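Local coordinates for protein haloacid dehalogenase (Pseudomonas aeruginosa, PDB 3UMC) that probably hydrolyses the carbon-halogen bond of L-2-haloacids, as a dehalogenase of the haloacid dehalogenase-like hydrolase superfamily, at residues Y136-T146 against P159-L168; A197-A205 against D229-D237. One frame throughout, in Å; residues are numbered along the deposited sequence.

Interaction 1 of 2, residues Y136-T146 against P159-L168; sequences YWLAALSNGNT and PWDMLLCADL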
ATOM      1  N   TYR A 136      -1.292 -12.123   9.831  1.00 19.24           N
ATOM      2  CA  TYR A 136      -1.580 -10.687  10.029  1.00 17.50           C
ATOM      3  C   TYR A 136      -1.259  -9.930   8.808  1.00 16.22           C
ATOM      4  O   TYR A 136      -0.343 -10.303   8.043  1.00 17.71           O
ATOM      5  CB  TYR A 136      -0.749 -10.081  11.164  1.00 17.69           C
ATOM      6  CG  TYR A 136      -0.831 -10.839  12.449  1.00 17.14           C
ATOM      7  CD1 TYR A 136      -1.942 -10.722  13.266  1.00 21.34           C
ATOM      8  CD2 TYR A 136       0.181 -11.722  12.821  1.00 22.08           C
ATOM      9  CE1 TYR A 136      -2.051 -11.450  14.436  1.00 20.40           C
ATOM     10  CE2 TYR A 136       0.096 -12.448  13.987  1.00 21.85           C
ATOM     11  CZ  TYR A 136      -1.044 -12.325  14.767  1.00 22.40           C
ATOM     12  OH  TYR A 136      -1.151 -13.036  15.905  1.00 24.15           O
ATOM     13  N   TRP A 137      -2.055  -8.912   8.543  1.00 14.94           N
ATOM     14  CA  TRP A 137      -1.700  -7.965   7.544  1.00 15.36           C
ATOM     15  C   TRP A 137      -0.520  -7.187   8.095  1.00 13.46           C
ATOM     16  O   TRP A 137      -0.501  -6.791   9.268  1.00 14.02           O
ATOM     17  CB  TRP A 137      -2.840  -6.948   7.292  1.00 15.48           C
ATOM     18  CG  TRP A 137      -4.009  -7.487   6.550  1.00 20.40           C
ATOM     19  CD1 TRP A 137      -4.059  -8.629   5.805  1.00 25.02           C
ATOM     20  CD2 TRP A 137      -5.301  -6.890   6.451  1.00 21.17           C
ATOM     21  NE1 TRP A 137      -5.311  -8.769   5.251  1.00 27.01           N
ATOM     22  CE2 TRP A 137      -6.089  -7.719   5.644  1.00 24.32           C
ATOM     23  CE3 TRP A 137      -5.852  -5.710   6.926  1.00 23.21           C
ATOM     24  CZ2 TRP A 137      -7.414  -7.423   5.340  1.00 24.35           C
ATOM     25  CZ3 TRP A 137      -7.183  -5.437   6.654  1.00 24.03           C
ATOM     26  CH2 TRP A 137      -7.934  -6.283   5.857  1.00 25.27           C
ATOM     27  N   LEU A 138       0.395  -6.876   7.235  1.00 12.06           N
ATOM     28  CA  LEU A 138       1.565  -6.066   7.616  1.00 11.96           C
ATOM     29  C   LEU A 138       1.542  -4.772   6.869  1.00 11.49           C
ATOM     30  O   LEU A 138       1.458  -4.752   5.626  1.00 11.05           O
ATOM     31  CB  LEU A 138       2.893  -6.794   7.308  1.00 11.63           C
ATOM     32  CG  LEU A 138       3.054  -8.252   7.731  1.00 12.24           C
ATOM     33  CD1 LEU A 138       4.485  -8.792   7.425  1.00 14.90           C
ATOM     34  CD2 LEU A 138       2.641  -8.467   9.227  1.00 12.53           C
ATOM     35  N   ALA A 139       1.659  -3.667   7.603  1.00 12.00           N
ATOM     36  CA  ALA A 139       1.718  -2.356   6.936  1.00 11.18           C
ATOM     37  C   ALA A 139       2.744  -1.432   7.560  1.00 11.41           C
ATOM     38  O   ALA A 139       2.944  -1.436   8.751  1.00 11.24           O
ATOM     39  CB  ALA A 139       0.293  -1.718   6.938  1.00 12.49           C
ATOM     40  N   ALA A 140       3.443  -0.683   6.713  1.00 10.92           N
ATOM     41  CA  ALA A 140       4.371   0.306   7.111  1.00 11.59           C
ATOM     42  C   ALA A 140       3.599   1.487   7.646  1.00 11.58           C
ATOM     43  O   ALA A 140       2.642   1.937   7.024  1.00 12.82           O
ATOM     44  CB  ALA A 140       5.282   0.780   5.868  1.00 10.04           C
ATOM     45  N   LEU A 141       4.074   2.045   8.750  1.00 12.21           N
ATOM     46  CA  LEU A 141       3.561   3.317   9.270  1.00 12.62           C
ATOM     47  C   LEU A 141       4.712   4.247   9.488  1.00 12.42           C
ATOM     48  O   LEU A 141       5.258   4.303  10.549  1.00 14.01           O
ATOM     49  CB  LEU A 141       2.797   3.099  10.575  1.00 13.24           C
ATOM     50  CG  LEU A 141       1.885   4.237  11.052  1.00 10.97           C
ATOM     51  CD1 LEU A 141       0.500   4.202  10.317  1.00 11.37           C
ATOM     52  CD2 LEU A 141       1.725   4.061  12.555  1.00  9.94           C
ATOM     53  N   SER A 142       5.077   4.985   8.464  1.00 13.64           N
ATOM     54  CA  SER A 142       6.316   5.718   8.441  1.00 14.84           C
ATOM     55  C   SER A 142       6.118   7.207   8.171  1.00 14.96           C
ATOM     56  O   SER A 142       5.222   7.629   7.439  1.00 12.71           O
ATOM     57  CB  SER A 142       7.182   5.171   7.316  1.00 15.32           C
ATOM     58  OG  SER A 142       8.461   5.749   7.353  1.00 21.20           O
ATOM     59  N   ASN A 143       7.034   7.990   8.734  1.00 14.76           N
ATOM     60  CA  ASN A 143       7.189   9.360   8.342  1.00 15.96           C
ATOM     61  C   ASN A 143       7.742   9.498   6.943  1.00 16.81           C
ATOM     62  O   ASN A 143       7.491  10.475   6.281  1.00 16.97           O
ATOM     63  CB  ASN A 143       8.049  10.088   9.381  1.00 15.98           C
ATOM     64  CG  ASN A 143       7.305  10.286  10.656  1.00 16.36           C
ATOM     65  OD1 ASN A 143       6.098  10.463  10.627  1.00 15.63           O
ATOM     66  ND2 ASN A 143       7.993  10.275  11.761  1.00 13.05           N
ATOM     67  N   GLY A 144       8.510   8.515   6.488  1.00 17.84           N
ATOM     68  CA  GLY A 144       8.893   8.426   5.096  1.00 17.09           C
ATOM     69  C   GLY A 144       7.701   8.526   4.165  1.00 17.58           C
ATOM     70  O   GLY A 144       6.652   7.854   4.404  1.00 20.51           O
ATOM     71  N   ASN A 145       7.810   9.328   3.110  1.00 16.12           N
ATOM     72  CA  ASN A 145       6.749   9.403   2.111  1.00 16.96           C
ATOM     73  C   ASN A 145       6.688   8.098   1.310  1.00 17.10           C
ATOM     74  O   ASN A 145       7.682   7.347   1.195  1.00 16.81           O
ATOM     75  CB  ASN A 145       6.926  10.581   1.132  1.00 17.55           C
ATOM     76  CG  ASN A 145       8.344  10.647   0.559  1.00 18.84           C
ATOM     77  OD1 ASN A 145       9.332  10.835   1.298  1.00 19.18           O
ATOM     78  ND2 ASN A 145       8.453  10.446  -0.738  1.00 18.37           N
ATOM     79  N   THR A 146       5.530   7.901   0.702  1.00 17.39           N
ATOM     80  CA  THR A 146       5.198   6.673   0.032  1.00 16.99           C
ATOM     81  C   THR A 146       6.293   6.269  -0.942  1.00 17.41           C
ATOM     82  O   THR A 146       6.776   5.169  -0.915  1.00 18.89           O
ATOM     83  CB  THR A 146       3.799   6.823  -0.624  1.00 17.58           C
ATOM     84  OG1 THR A 146       2.804   7.002   0.383  1.00 12.03           O
ATOM     85  CG2 THR A 146       3.461   5.617  -1.457  1.00 15.82           C
ATOM     86  N   PRO A 159       8.151  -7.505   2.788  1.00 13.01           N
ATOM     87  CA  PRO A 159       6.911  -8.011   2.201  1.00 12.11           C
ATOM     88  C   PRO A 159       5.659  -7.369   2.867  1.00 12.83           C
ATOM     89  O   PRO A 159       4.990  -8.044   3.608  1.00 14.29           O
ATOM     90  CB  PRO A 159       6.971  -9.464   2.544  1.00 11.82           C
ATOM     91  CG  PRO A 159       7.556  -9.409   4.025  1.00 12.95           C
ATOM     92  CD  PRO A 159       8.663  -8.383   3.851  1.00 13.28           C
ATOM     93  N   TRP A 160       5.353  -6.116   2.500  1.00 12.37           N
ATOM     94  CA  TRP A 160       4.222  -5.350   2.985  1.00 12.41           C
ATOM     95  C   TRP A 160       2.934  -5.783   2.289  1.00 12.41           C
ATOM     96  O   TRP A 160       2.941  -6.072   1.111  1.00 14.24           O
ATOM     97  CB  TRP A 160       4.390  -3.866   2.641  1.00 12.09           C
ATOM     98  CG  TRP A 160       5.515  -3.203   3.285  1.00 11.10           C
ATOM     99  CD1 TRP A 160       6.558  -2.576   2.651  1.00 10.21           C
ATOM    100  CD2 TRP A 160       5.791  -3.138   4.682  1.00 10.64           C
ATOM    101  NE1 TRP A 160       7.427  -2.054   3.586  1.00 13.66           N
ATOM    102  CE2 TRP A 160       6.995  -2.413   4.838  1.00  9.20           C
ATOM    103  CE3 TRP A 160       5.094  -3.519   5.818  1.00 10.49           C
ATOM    104  CZ2 TRP A 160       7.497  -2.091   6.070  1.00  8.72           C
ATOM    105  CZ3 TRP A 160       5.569  -3.183   7.016  1.00  8.85           C
ATOM    106  CH2 TRP A 160       6.801  -2.502   7.158  1.00  8.54           C
ATOM    107  N   ASP A 161       1.853  -5.832   3.021  1.00 11.90           N
ATOM    108  CA  ASP A 161       0.528  -5.860   2.382  1.00 13.44           C
ATOM    109  C   ASP A 161       0.179  -4.435   1.937  1.00 14.41           C
ATOM    110  O   ASP A 161      -0.422  -4.251   0.905  1.00 16.62           O
ATOM    111  CB  ASP A 161      -0.506  -6.291   3.360  1.00 11.68           C
ATOM    112  CG  ASP A 161      -0.422  -7.754   3.673  1.00 16.06           C
ATOM    113  OD1 ASP A 161      -0.926  -8.513   2.834  1.00 16.46           O
ATOM    114  OD2 ASP A 161       0.115  -8.133   4.757  1.00 15.73           O
HETATM  115  N   MSE A 162       0.580  -3.425   2.713  1.00 15.47           N
HETATM  116  CA  MSE A 162       0.195  -2.036   2.436  1.00 14.84           C
HETATM  117  C   MSE A 162       1.225  -1.080   3.030  1.00 13.06           C
HETATM  118  O   MSE A 162       1.891  -1.396   4.025  1.00 11.55           O
HETATM  119  CB  MSE A 162      -1.160  -1.798   3.109  1.00 16.34           C
HETATM  120  CG  MSE A 162      -1.827  -0.427   2.906  1.00 18.02           C
HETATM  121 SE   MSE A 162      -1.962   0.186   1.059  1.00 29.04          SE
HETATM  122  CE  MSE A 162      -2.700   2.050   1.343  1.00 21.62           C
ATOM    123  N   LEU A 163       1.311   0.104   2.470  1.00 11.65           N
ATOM    124  CA  LEU A 163       2.153   1.129   3.021  1.00 13.43           C
ATOM    125  C   LEU A 163       1.214   2.297   3.429  1.00 13.15           C
ATOM    126  O   LEU A 163       0.378   2.768   2.603  1.00 10.14           O
ATOM    127  CB  LEU A 163       3.166   1.645   2.001  1.00 14.35           C
ATOM    128  CG  LEU A 163       4.243   0.733   1.332  1.00 17.85           C
ATOM    129  CD1 LEU A 163       4.803   1.533   0.089  1.00 18.55           C
ATOM    130  CD2 LEU A 163       5.401   0.520   2.195  1.00 14.68           C
ATOM    131  N   LEU A 164       1.363   2.753   4.676  1.00 12.35           N
ATOM    132  CA  LEU A 164       0.487   3.811   5.222  1.00 12.47           C
ATOM    133  C   LEU A 164       1.301   4.972   5.747  1.00 13.28           C
ATOM    134  O   LEU A 164       1.490   5.094   6.919  1.00 14.42           O
ATOM    135  CB  LEU A 164      -0.388   3.243   6.352  1.00 11.10           C
ATOM    136  CG  LEU A 164      -1.356   2.205   5.833  1.00 11.19           C
ATOM    137  CD1 LEU A 164      -1.921   1.371   6.950  1.00 10.25           C
ATOM    138  CD2 LEU A 164      -2.410   2.777   4.911  1.00 10.53           C
ATOM    139  N   CYS A 165       1.840   5.777   4.860  1.00 14.11           N
ATOM    140  CA  CYS A 165       2.842   6.753   5.212  1.00 15.11           C
ATOM    141  C   CYS A 165       2.204   8.127   5.468  1.00 15.86           C
ATOM    142  O   CYS A 165       1.075   8.363   5.142  1.00 16.34           O
ATOM    143  CB  CYS A 165       3.810   6.890   4.059  1.00 16.08           C
ATOM    144  SG  CYS A 165       4.658   5.293   3.693  1.00 22.94           S
ATOM    145  N   ALA A 166       3.007   9.010   6.007  1.00 16.18           N
ATOM    146  CA  ALA A 166       2.619  10.280   6.496  1.00 17.87           C
ATOM    147  C   ALA A 166       1.974  11.106   5.421  1.00 18.67           C
ATOM    148  O   ALA A 166       1.018  11.847   5.705  1.00 17.53           O
ATOM    149  CB  ALA A 166       3.837  10.997   7.058  1.00 17.32           C
ATOM    150  N   ASP A 167       2.509  10.974   4.204  1.00 19.15           N
ATOM    151  CA  ASP A 167       1.951  11.707   3.087  1.00 18.85           C
ATOM    152  C   ASP A 167       0.589  11.216   2.630  1.00 19.06           C
ATOM    153  O   ASP A 167       0.030  11.863   1.827  1.00 18.68           O
ATOM    154  CB  ASP A 167       2.931  11.851   1.915  1.00 19.34           C
ATOM    155  CG  ASP A 167       3.245  10.537   1.173  1.00 20.19           C
ATOM    156  OD1 ASP A 167       3.160   9.415   1.739  1.00 22.11           O
ATOM    157  OD2 ASP A 167       3.552  10.645  -0.035  1.00 21.80           O
ATOM    158  N   LEU A 168       0.041  10.094   3.120  1.00 19.87           N
ATOM    159  CA  LEU A 168      -1.339   9.763   2.823  1.00 19.96           C
ATOM    160  C   LEU A 168      -2.240  10.685   3.661  1.00 19.92           C
ATOM    161  O   LEU A 168      -3.368  10.949   3.312  1.00 20.78           O
ATOM    162  CB  LEU A 168      -1.718   8.308   3.181  1.00 19.59           C
ATOM    163  CG  LEU A 168      -1.051   7.105   2.568  1.00 20.68           C
ATOM    164  CD1 LEU A 168      -1.856   5.800   2.876  1.00 16.43           C
ATOM    165  CD2 LEU A 168      -0.830   7.316   1.091  1.00 18.36           C
TER
HETATM  166  O   HOH W   1       5.527   9.779  -1.921  1.00 27.34           O
HETATM  167  O   HOH W   2       1.625   5.172   2.009  1.00 16.61           O
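Trp-160 lays one face of its indole over the backbone at Ala-140: the methyl CB of Ala-140 stands 3.7 Å from the centroid of the six-membered ring, 15° off its normal, a CH-pi contact, and Leu-163 CD2 touches the same methyl. Asp-161, just before strand 162-163, turns its carboxylate toward strand 137-140. Its CG lies anti to the carbonyl carbon (chi1 -73°), which carries OD2 to Leu-138 N at 2.8 Å, on the anti side of the carboxylate, while Asp-161 N returns a bond to Leu-138 O; its OD1 makes a salt bridge to Arg-154 of the second subunit. These residues lie on or beside strands 137-140 and 162-163, parallel neighbours joined through helix 146-156 by a right-handed beta-alpha-beta crossover of the Rossmann-like HAD core. Ala-140 N donates to Met-162 O, and Leu-164 N to Ala-140 O. Beyond the strands, Asp-167 crosses Thr-146 at about a right angle. Its OD1 takes Thr-146 OG1 at 2.8 Å on the syn side and Thr-146 N at 3.0 Å from above the carboxylate plane, tying down the first turn of helix 146-156. A water donates to Thr-146 OG1 and accepts from Cys-165 N.

Interaction 2 of 2, residues A197-A205 against D229-D237; sequences AAHNYDLKA and DLAAEQDWD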
ATOM      1  N   ALA A 197       7.087  -1.066  17.219  1.00  9.62           N
ATOM      2  CA  ALA A 197       8.121  -0.036  17.076  1.00  9.88           C
ATOM      3  C   ALA A 197       9.268  -0.209  18.029  1.00  8.45           C
ATOM      4  O   ALA A 197       9.124  -0.771  19.070  1.00  8.99           O
ATOM      5  CB  ALA A 197       7.526   1.396  17.328  1.00  9.52           C
ATOM      6  N   ALA A 198      10.397   0.383  17.684  1.00  9.21           N
ATOM      7  CA  ALA A 198      11.558   0.462  18.567  1.00  8.95           C
ATOM      8  C   ALA A 198      11.582   1.738  19.397  1.00  9.11           C
ATOM      9  O   ALA A 198      12.551   2.016  20.135  1.00  7.80           O
ATOM     10  CB  ALA A 198      12.827   0.364  17.722  1.00  6.41           C
ATOM     11  N   HIS A 199      10.560   2.574  19.276  1.00 10.45           N
ATOM     12  CA  HIS A 199      10.635   3.922  19.909  1.00  9.84           C
ATOM     13  C   HIS A 199       9.400   4.106  20.801  1.00 11.36           C
ATOM     14  O   HIS A 199       8.214   3.916  20.352  1.00 11.97           O
ATOM     15  CB  HIS A 199      10.846   5.032  18.852  1.00 12.07           C
ATOM     16  CG  HIS A 199      11.865   4.692  17.808  1.00 11.82           C
ATOM     17  ND1 HIS A 199      11.534   4.382  16.503  1.00 10.64           N
ATOM     18  CD2 HIS A 199      13.173   4.434  17.929  1.00 12.34           C
ATOM     19  CE1 HIS A 199      12.624   4.055  15.850  1.00 14.34           C
ATOM     20  NE2 HIS A 199      13.640   4.097  16.694  1.00 11.27           N
ATOM     21  N   ASN A 200       9.647   4.347  22.080  1.00  9.52           N
ATOM     22  CA  ASN A 200       8.537   4.429  23.040  1.00 10.92           C
ATOM     23  C   ASN A 200       7.562   5.563  22.724  1.00 13.43           C
ATOM     24  O   ASN A 200       6.402   5.397  23.047  1.00 12.63           O
ATOM     25  CB  ASN A 200       9.047   4.629  24.474  1.00 11.36           C
ATOM     26  CG  ASN A 200       9.631   3.334  25.073  1.00  8.49           C
ATOM     27  OD1 ASN A 200       8.917   2.473  25.584  1.00 10.97           O
ATOM     28  ND2 ASN A 200      10.941   3.225  25.034  1.00 12.54           N
ATOM     29  N   TYR A 201       8.032   6.690  22.115  1.00 14.23           N
ATOM     30  CA  TYR A 201       7.154   7.824  21.846  1.00 15.45           C
ATOM     31  C   TYR A 201       6.037   7.409  20.884  1.00 15.24           C
ATOM     32  O   TYR A 201       4.917   7.856  20.984  1.00 14.39           O
ATOM     33  CB  TYR A 201       7.918   9.058  21.278  1.00 15.41           C
ATOM     34  CG  TYR A 201       7.969   9.008  19.780  1.00 16.85           C
ATOM     35  CD1 TYR A 201       6.940   9.555  19.027  1.00 17.73           C
ATOM     36  CD2 TYR A 201       8.994   8.293  19.101  1.00 19.96           C
ATOM     37  CE1 TYR A 201       6.938   9.441  17.610  1.00 20.55           C
ATOM     38  CE2 TYR A 201       9.012   8.196  17.707  1.00 18.41           C
ATOM     39  CZ  TYR A 201       7.976   8.765  16.969  1.00 22.65           C
ATOM     40  OH  TYR A 201       7.930   8.670  15.589  1.00 26.24           O
ATOM     41  N   ASP A 202       6.356   6.509  19.965  1.00 14.36           N
ATOM     42  CA  ASP A 202       5.412   6.036  18.961  1.00 13.88           C
ATOM     43  C   ASP A 202       4.347   5.142  19.550  1.00 13.98           C
ATOM     44  O   ASP A 202       3.142   5.201  19.211  1.00 12.78           O
ATOM     45  CB  ASP A 202       6.218   5.254  17.893  1.00 15.83           C
ATOM     46  CG  ASP A 202       5.558   5.245  16.507  1.00 17.40           C
ATOM     47  OD1 ASP A 202       4.510   5.879  16.272  1.00 16.39           O
ATOM     48  OD2 ASP A 202       6.127   4.561  15.643  1.00 19.15           O
ATOM     49  N   LEU A 203       4.814   4.268  20.440  1.00 14.02           N
ATOM     50  CA  LEU A 203       3.976   3.316  21.100  1.00 14.14           C
ATOM     51  C   LEU A 203       3.024   4.074  22.092  1.00 13.37           C
ATOM     52  O   LEU A 203       1.888   3.699  22.298  1.00 11.42           O
ATOM     53  CB  LEU A 203       4.872   2.331  21.810  1.00 12.92           C
ATOM     54  CG  LEU A 203       5.705   1.389  20.922  1.00 15.02           C
ATOM     55  CD1 LEU A 203       6.461   0.486  21.849  1.00  8.35           C
ATOM     56  CD2 LEU A 203       4.794   0.512  19.995  1.00  9.06           C
ATOM     57  N   LYS A 204       3.535   5.108  22.708  1.00 14.46           N
ATOM     58  CA  LYS A 204       2.757   5.895  23.685  1.00 15.95           C
ATOM     59  C   LYS A 204       1.581   6.568  22.961  1.00 15.87           C
ATOM     60  O   LYS A 204       0.418   6.493  23.417  1.00 15.09           O
ATOM     61  CB  LYS A 204       3.697   6.890  24.365  1.00 17.64           C
ATOM     62  CG  LYS A 204       3.022   7.886  25.402  1.00 21.81           C
ATOM     63  CD  LYS A 204       3.902   9.084  25.620  1.00 27.05           C
ATOM     64  CE  LYS A 204       3.270  10.163  26.551  1.00 32.63           C
ATOM     65  NZ  LYS A 204       1.756  10.060  26.731  1.00 32.78           N
ATOM     66  N   ALA A 205       1.868   7.177  21.801  1.00 16.35           N
ATOM     67  CA  ALA A 205       0.801   7.802  21.002  1.00 16.41           C
ATOM     68  C   ALA A 205      -0.243   6.781  20.508  1.00 16.79           C
ATOM     69  O   ALA A 205      -1.418   7.036  20.606  1.00 17.26           O
ATOM     70  CB  ALA A 205       1.384   8.608  19.846  1.00 15.84           C
ATOM     71  N   ASP A 229      15.626   4.788  24.305  1.00 20.63           N
ATOM     72  CA  ASP A 229      14.809   3.689  23.852  1.00 19.55           C
ATOM     73  C   ASP A 229      15.572   2.378  23.984  1.00 19.09           C
ATOM     74  O   ASP A 229      15.434   1.530  23.123  1.00 16.05           O
ATOM     75  CB  ASP A 229      14.315   3.887  22.391  1.00 18.32           C
ATOM     76  CG  ASP A 229      13.221   4.944  22.286  1.00 18.52           C
ATOM     77  OD1 ASP A 229      12.306   4.915  23.143  1.00 19.56           O
ATOM     78  OD2 ASP A 229      13.230   5.766  21.344  1.00 19.27           O
ATOM     79  N   LEU A 230      16.321   2.232  25.093  1.00 18.06           N
ATOM     80  CA  LEU A 230      17.039   1.022  25.404  1.00 19.83           C
ATOM     81  C   LEU A 230      16.087  -0.011  25.989  1.00 18.97           C
ATOM     82  O   LEU A 230      16.325  -1.187  25.897  1.00 19.01           O
ATOM     83  CB  LEU A 230      18.235   1.283  26.341  1.00 20.04           C
ATOM     84  CG  LEU A 230      19.325   2.185  25.759  1.00 22.77           C
ATOM     85  CD1 LEU A 230      20.584   2.253  26.684  1.00 21.46           C
ATOM     86  CD2 LEU A 230      19.725   1.715  24.358  1.00 22.54           C
ATOM     87  N   ALA A 231      14.993   0.456  26.562  1.00 17.93           N
ATOM     88  CA  ALA A 231      14.049  -0.413  27.180  1.00 17.10           C
ATOM     89  C   ALA A 231      12.629   0.108  27.098  1.00 16.02           C
ATOM     90  O   ALA A 231      12.389   1.225  26.694  1.00 14.98           O
ATOM     91  CB  ALA A 231      14.447  -0.652  28.696  1.00 17.72           C
ATOM     92  N   ALA A 232      11.692  -0.742  27.483  1.00 15.04           N
ATOM     93  CA  ALA A 232      10.283  -0.379  27.483  1.00 16.47           C
ATOM     94  C   ALA A 232       9.996   0.569  28.688  1.00 16.74           C
ATOM     95  O   ALA A 232      10.341   0.261  29.839  1.00 16.52           O
ATOM     96  CB  ALA A 232       9.366  -1.610  27.484  1.00 14.46           C
ATOM     97  N   GLU A 233       9.362   1.702  28.373  1.00 17.49           N
ATOM     98  CA  GLU A 233       9.022   2.744  29.333  1.00 18.26           C
ATOM     99  C   GLU A 233       7.583   2.611  29.831  1.00 17.07           C
ATOM    100  O   GLU A 233       7.213   3.277  30.787  1.00 16.86           O
ATOM    101  CB  GLU A 233       9.236   4.130  28.704  1.00 19.35           C
ATOM    102  CG  GLU A 233      10.688   4.514  28.795  1.00 22.83           C
ATOM    103  CD  GLU A 233      11.100   5.497  27.785  1.00 30.74           C
ATOM    104  OE1 GLU A 233      10.201   6.190  27.257  1.00 32.86           O
ATOM    105  OE2 GLU A 233      12.334   5.576  27.507  1.00 38.26           O
ATOM    106  N   GLN A 234       6.795   1.759  29.189  1.00 15.94           N
ATOM    107  CA  GLN A 234       5.479   1.372  29.697  1.00 15.36           C
ATOM    108  C   GLN A 234       5.313  -0.124  29.502  1.00 15.51           C
ATOM    109  O   GLN A 234       6.092  -0.755  28.843  1.00 14.17           O
ATOM    110  CB  GLN A 234       4.316   2.041  28.953  1.00 15.71           C
ATOM    111  CG  GLN A 234       4.209   3.587  28.938  1.00 17.17           C
ATOM    112  CD  GLN A 234       2.775   4.032  28.475  1.00 23.38           C
ATOM    113  OE1 GLN A 234       1.759   3.333  28.693  1.00 23.03           O
ATOM    114  NE2 GLN A 234       2.713   5.181  27.826  1.00 25.12           N
ATOM    115  N   ASP A 235       4.244  -0.660  30.054  1.00 16.02           N
ATOM    116  CA  ASP A 235       3.917  -2.030  29.934  1.00 15.84           C
ATOM    117  C   ASP A 235       3.243  -2.323  28.661  1.00 16.20           C
ATOM    118  O   ASP A 235       2.066  -2.742  28.645  1.00 18.23           O
ATOM    119  CB  ASP A 235       3.089  -2.507  31.122  1.00 16.60           C
ATOM    120  CG  ASP A 235       1.706  -1.792  31.268  1.00 19.24           C
ATOM    121  OD1 ASP A 235       1.502  -0.678  30.734  1.00 16.25           O
ATOM    122  OD2 ASP A 235       0.850  -2.411  31.967  1.00 21.02           O
ATOM    123  N   TRP A 236       4.002  -2.178  27.570  1.00 16.02           N
ATOM    124  CA  TRP A 236       3.493  -2.462  26.236  1.00 14.60           C
ATOM    125  C   TRP A 236       2.909  -3.854  26.240  1.00 15.38           C
ATOM    126  O   TRP A 236       3.326  -4.664  27.064  1.00 15.61           O
ATOM    127  CB  TRP A 236       4.585  -2.248  25.159  1.00 13.60           C
ATOM    128  CG  TRP A 236       5.293  -0.957  25.279  1.00 14.17           C
ATOM    129  CD1 TRP A 236       6.610  -0.789  25.428  1.00 12.51           C
ATOM    130  CD2 TRP A 236       4.717   0.360  25.329  1.00 12.43           C
ATOM    131  NE1 TRP A 236       6.903   0.520  25.537  1.00 13.43           N
ATOM    132  CE2 TRP A 236       5.757   1.254  25.497  1.00 13.75           C
ATOM    133  CE3 TRP A 236       3.411   0.858  25.262  1.00 11.57           C
ATOM    134  CZ2 TRP A 236       5.564   2.663  25.558  1.00 11.85           C
ATOM    135  CZ3 TRP A 236       3.229   2.264  25.319  1.00  9.74           C
ATOM    136  CH2 TRP A 236       4.272   3.118  25.475  1.00  9.25           C
ATOM    137  N   ASP A 237       1.926  -4.128  25.370  1.00 15.82           N
ATOM    138  CA  ASP A 237       1.252  -5.481  25.306  1.00 17.20           C
ATOM    139  C   ASP A 237       2.211  -6.660  25.065  1.00 17.69           C
ATOM    140  O   ASP A 237       2.218  -7.621  25.819  1.00 17.98           O
ATOM    141  CB  ASP A 237       0.143  -5.477  24.231  1.00 18.12           C
ATOM    142  CG  ASP A 237      -0.897  -4.396  24.511  1.00 19.24           C
ATOM    143  OD1 ASP A 237      -1.387  -4.392  25.633  1.00 27.37           O
ATOM    144  OD2 ASP A 237      -1.170  -3.501  23.718  1.00 18.63           O
TER
HETATM  145  O   HOH W   3      15.095   0.811  20.588  1.00  8.30           O
HETATM  146  O   HOH W   4      10.988   7.371  21.948  1.00 26.32           O
HETATM  147  O   HOH W   5       0.079   6.250  25.999  1.00 25.61           O
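The side-chain amide of Asn-200 is gripped by four hydrogen bonds from the loop 229-237, which leads into edge strand 238-240 of the parallel sheet and here packs against the first turns of helix 200-208. ND2 donates to Asp-229 OD1, on its anti lone pair, and to Ala-231 O at 3.0 Å. OD1 accepts from Glu-233 N at 2.9 Å and from Trp-236 NE1 at 2.8 Å, the two donors coming from opposite faces of the amide plane; all four bonds together fix the amide's rotation. The carboxylate of Glu-233 stacks on this amide, their planes 17° apart. Asp-229 OD1 also receives Asn-200 N in a nearly straight bond (172°), binding a backbone N-H at the start of the helix. Asp-229 OD2 lies at the edge of the His-199 ring, whose NE2 bonds to Glu-221. Trp-236 is sandwiched between Gln-234 CB on one face and Leu-203 on the other. Leu-203 in turn rests on Phe-215 and Leu-195 of the sheet, and Arg-207 bonds Gln-234 OE1. Over the indole of Trp-236, Leu-203 sets CD1 3.6 Å from the centroid of the five-membered ring, only 5° off the normal.

How the interactions relate
Interaction 1 is a buried strand-to-strand contact at one edge of the sheet, joining edge strand 162-163 to 137-140; interaction 2 is partly buried and fastens the loop before the other edge strand, 238-240, to helix 200-208. Their centres lie about 19 Å apart, and they follow one another along the chain. Parallel-strand backbone bonds carry much of the first, with a carboxylate at either end of the pairing, whereas side-chain amide and carboxylate groups hold the irregular loop of the second. Each has a tryptophan meeting aliphatic groups. The second subunit reaches interaction 1 but not interaction 2. Lys-173 connects their surroundings, bonding Leu-141 O and, as a salt bridge, Asp-202.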